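Local coordinates for glutathione S-transferase (Gordonia bronchialis, PDB 4PTS), which probably conjugates glutathione to electrophilic substrates or carries out related thiol chemistry, as omega-like glutathione transferases do, at residues 276-282 with 339-345. Coordinates in Å, arbitrary orientation, origin at the centre of the assembly. Residue numbers count along the deposited sequence, not the author numbering.
Sequences GDTTDFT and VPAQNWV
Start with the short 3-10 turn at 276-278, then two extended residues, Thr279 and Asp280, leading into helix 281-291, which carries Tyr288, predicted to lower the pKa of the active-site cysteine. Against this lies a C-terminal loop, itself wound into a 3-10 turn at 341-343, with Asp280 CA 5.7 Å from Trp344 CA and Thr282 CA 5.0 Å from Asn343 CA. Trp344 (chi1 t) swings its indole back so that NE1 donates to Gly276 O at 2.8 Å, nearly straight at 161°. That carbonyl also accepts Thr279 N at 3.0 Å, closing its own turn. Thr279 O faces the indole edge, 3.1 Å from Trp344 CD1. Phe281 N gives a weak bond to Asn343 O (3.2 Å, 127°), and the Asn343 side chain points toward the helix start. Asp280 is the N-cap: its OD1 takes Gln283 N. Asp277 OD1 forms a salt bridge with Arg67, and OD2 accepts Gly274 N; Thr278 OG1 and Thr279 OG1 both bond Phe275 O. Val339 CG2 packs 3.7 Å from Asp277 O, while the apolar pair is Phe281 CE2 with Val345 CG1 at 3.7 Å. Both cross-segment bonds thus end on backbone carbonyls, and with both carboxylates partnered elsewhere, no salt bridge joins the segments.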
ATOM      1  N   GLY B 276       2.626  22.755   0.730  1.00 21.62           N
ATOM      2  CA  GLY B 276       2.981  21.911  -0.383  1.00 21.08           C
ATOM      3  C   GLY B 276       4.329  22.281  -0.924  1.00 21.31           C
ATOM      4  O   GLY B 276       5.093  21.411  -1.284  1.00 20.59           O
ATOM      5  N   ASP B 277       4.651  23.568  -0.921  1.00 22.16           N
ATOM      6  CA  ASP B 277       5.978  23.986  -1.351  1.00 23.60           C
ATOM      7  C   ASP B 277       7.134  23.579  -0.395  1.00 24.56           C
ATOM      8  O   ASP B 277       8.295  23.917  -0.635  1.00 25.23           O
ATOM      9  CB  ASP B 277       6.016  25.495  -1.653  1.00 24.67           C
ATOM     10  CG  ASP B 277       5.575  26.368  -0.473  1.00 26.08           C
ATOM     11  OD1 ASP B 277       6.181  26.315   0.619  1.00 28.16           O
ATOM     12  OD2 ASP B 277       4.647  27.172  -0.663  1.00 27.70           O
ATOM     13  N   THR B 278       6.843  22.885   0.692  1.00 25.04           N
ATOM     14  CA  THR B 278       7.909  22.405   1.564  1.00 26.34           C
ATOM     15  C   THR B 278       8.068  20.904   1.402  1.00 26.17           C
ATOM     16  O   THR B 278       8.935  20.286   2.028  1.00 26.96           O
ATOM     17  CB  THR B 278       7.630  22.731   3.054  1.00 27.27           C
ATOM     18  OG1 THR B 278       6.470  22.019   3.514  1.00 27.17           O
ATOM     19  CG2 THR B 278       7.419  24.245   3.258  1.00 27.89           C
ATOM     20  N   THR B 279       7.255  20.324   0.530  1.00 26.16           N
ATOM     21  CA  THR B 279       7.066  18.882   0.514  1.00 26.84           C
ATOM     22  C   THR B 279       7.730  18.217  -0.669  1.00 26.09           C
ATOM     23  O   THR B 279       7.324  18.448  -1.800  1.00 25.28           O
ATOM     24  CB  THR B 279       5.579  18.559   0.492  1.00 27.30           C
ATOM     25  OG1 THR B 279       4.964  19.192   1.619  1.00 28.35           O
ATOM     26  CG2 THR B 279       5.359  17.069   0.566  1.00 27.14           C
ATOM     27  N   ASP B 280       8.771  17.423  -0.386  1.00 26.26           N
ATOM     28  CA  ASP B 280       9.548  16.695  -1.410  1.00 25.57           C
ATOM     29  C   ASP B 280       9.244  15.189  -1.369  1.00 22.85           C
ATOM     30  O   ASP B 280       9.781  14.452  -0.544  1.00 21.96           O
ATOM     31  CB  ASP B 280      11.050  16.954  -1.222  1.00 28.05           C
ATOM     32  CG  ASP B 280      11.923  16.277  -2.310  1.00 31.47           C
ATOM     33  OD1 ASP B 280      11.594  15.122  -2.717  1.00 33.59           O
ATOM     34  OD2 ASP B 280      12.937  16.902  -2.746  1.00 31.64           O
ATOM     35  N   PHE B 281       8.379  14.745  -2.272  1.00 20.39           N
ATOM     36  CA  PHE B 281       7.915  13.382  -2.262  1.00 18.87           C
ATOM     37  C   PHE B 281       9.010  12.401  -2.627  1.00 18.37           C
ATOM     38  O   PHE B 281       8.972  11.246  -2.210  1.00 19.37           O
ATOM     39  CB  PHE B 281       6.762  13.213  -3.241  1.00 18.57           C
ATOM     40  CG  PHE B 281       5.526  13.995  -2.880  1.00 18.07           C
ATOM     41  CD1 PHE B 281       4.694  13.569  -1.857  1.00 17.58           C
ATOM     42  CD2 PHE B 281       5.182  15.137  -3.585  1.00 17.90           C
ATOM     43  CE1 PHE B 281       3.550  14.274  -1.533  1.00 17.00           C
ATOM     44  CE2 PHE B 281       4.041  15.846  -3.267  1.00 17.53           C
ATOM     45  CZ  PHE B 281       3.226  15.415  -2.234  1.00 17.31           C
ATOM     46  N   THR B 282       9.981  12.814  -3.408  1.00 17.23           N
ATOM     47  CA  THR B 282      10.999  11.861  -3.753  1.00 17.89           C
ATOM     48  C   THR B 282      11.843  11.537  -2.535  1.00 17.42           C
ATOM     49  O   THR B 282      12.078  10.376  -2.242  1.00 17.51           O
ATOM     50  CB  THR B 282      11.837  12.322  -4.953  1.00 18.96           C
ATOM     51  OG1 THR B 282      10.962  12.412  -6.084  1.00 19.84           O
ATOM     52  CG2 THR B 282      12.950  11.320  -5.280  1.00 19.09           C
ATOM     53  N   VAL B 339      11.563  23.105  -4.016  1.00 27.84           N
ATOM     54  CA  VAL B 339      11.636  21.674  -4.256  1.00 26.68           C
ATOM     55  C   VAL B 339      11.784  21.461  -5.768  1.00 26.24           C
ATOM     56  O   VAL B 339      10.980  21.972  -6.553  1.00 25.66           O
ATOM     57  CB  VAL B 339      10.367  20.978  -3.741  1.00 26.62           C
ATOM     58  CG1 VAL B 339      10.408  19.501  -4.061  1.00 26.98           C
ATOM     59  CG2 VAL B 339      10.212  21.193  -2.247  1.00 26.40           C
ATOM     60  N   PRO B 340      12.813  20.718  -6.192  1.00 26.27           N
ATOM     61  CA  PRO B 340      13.029  20.444  -7.620  1.00 26.89           C
ATOM     62  C   PRO B 340      11.774  19.878  -8.257  1.00 27.30           C
ATOM     63  O   PRO B 340      11.136  19.029  -7.658  1.00 27.95           O
ATOM     64  CB  PRO B 340      14.138  19.387  -7.616  1.00 27.22           C
ATOM     65  CG  PRO B 340      14.845  19.569  -6.325  1.00 26.85           C
ATOM     66  CD  PRO B 340      13.853  20.120  -5.340  1.00 26.92           C
ATOM     67  N   ALA B 341      11.432  20.338  -9.453  1.00 28.74           N
ATOM     68  CA  ALA B 341      10.116  20.059 -10.058  1.00 30.82           C
ATOM     69  C   ALA B 341       9.809  18.547 -10.217  1.00 32.38           C
ATOM     70  O   ALA B 341       8.671  18.099  -9.992  1.00 30.15           O
ATOM     71  CB  ALA B 341       9.999  20.786 -11.400  1.00 30.18           C
ATOM     72  N   GLN B 342      10.834  17.807 -10.651  1.00 33.78           N
ATOM     73  CA  GLN B 342      10.851  16.332 -10.724  1.00 34.88           C
ATOM     74  C   GLN B 342      10.576  15.599  -9.400  1.00 30.60           C
ATOM     75  O   GLN B 342      10.119  14.464  -9.410  1.00 29.06           O
ATOM     76  CB  GLN B 342      12.227  15.900 -11.192  1.00 38.80           C
ATOM     77  CG  GLN B 342      13.295  16.345 -10.206  1.00 43.41           C
ATOM     78  CD  GLN B 342      14.641  16.521 -10.844  1.00 49.25           C
ATOM     79  OE1 GLN B 342      15.241  17.604 -10.758  1.00 52.56           O
ATOM     80  NE2 GLN B 342      15.143  15.454 -11.487  1.00 51.34           N
ATOM     81  N   ASN B 343      10.896  16.242  -8.284  1.00 26.95           N
ATOM     82  CA  ASN B 343      10.651  15.696  -6.958  1.00 26.13           C
ATOM     83  C   ASN B 343       9.300  16.085  -6.376  1.00 26.16           C
ATOM     84  O   ASN B 343       8.909  15.602  -5.313  1.00 25.59           O
ATOM     85  CB  ASN B 343      11.725  16.190  -5.986  1.00 26.68           C
ATOM     86  CG  ASN B 343      13.098  15.587  -6.230  1.00 26.40           C
ATOM     87  OD1 ASN B 343      14.019  15.870  -5.482  1.00 24.80           O
ATOM     88  ND2 ASN B 343      13.243  14.767  -7.268  1.00 27.42           N
ATOM     89  N   TRP B 344       8.598  16.979  -7.064  1.00 26.63           N
ATOM     90  CA  TRP B 344       7.305  17.486  -6.622  1.00 26.00           C
ATOM     91  C   TRP B 344       6.210  16.830  -7.467  1.00 26.33           C
ATOM     92  O   TRP B 344       6.464  15.841  -8.144  1.00 25.16           O
ATOM     93  CB  TRP B 344       7.288  19.011  -6.782  1.00 25.08           C
ATOM     94  CG  TRP B 344       6.411  19.717  -5.823  1.00 23.65           C
ATOM     95  CD1 TRP B 344       6.492  19.669  -4.484  1.00 23.31           C
ATOM     96  CD2 TRP B 344       5.320  20.587  -6.141  1.00 23.12           C
ATOM     97  NE1 TRP B 344       5.515  20.444  -3.926  1.00 23.73           N
ATOM     98  CE2 TRP B 344       4.776  21.022  -4.927  1.00 23.35           C
ATOM     99  CE3 TRP B 344       4.746  21.035  -7.341  1.00 22.46           C
ATOM    100  CZ2 TRP B 344       3.680  21.894  -4.872  1.00 22.63           C
ATOM    101  CZ3 TRP B 344       3.662  21.892  -7.289  1.00 21.58           C
ATOM    102  CH2 TRP B 344       3.143  22.314  -6.065  1.00 21.97           C
ATOM    103  N   VAL B 345       5.000  17.379  -7.417  1.00 28.38           N
ATOM    104  CA  VAL B 345       3.928  16.937  -8.311  1.00 31.37           C
ATOM    105  C   VAL B 345       4.208  17.436  -9.737  1.00 32.91           C
ATOM    106  O   VAL B 345       4.728  18.532  -9.918  1.00 31.76           O
ATOM    107  CB  VAL B 345       2.512  17.342  -7.833  1.00 32.63           C
ATOM    108  CG1 VAL B 345       2.359  17.198  -6.316  1.00 33.55           C
ATOM    109  CG2 VAL B 345       2.192  18.747  -8.257  1.00 34.23           C
TER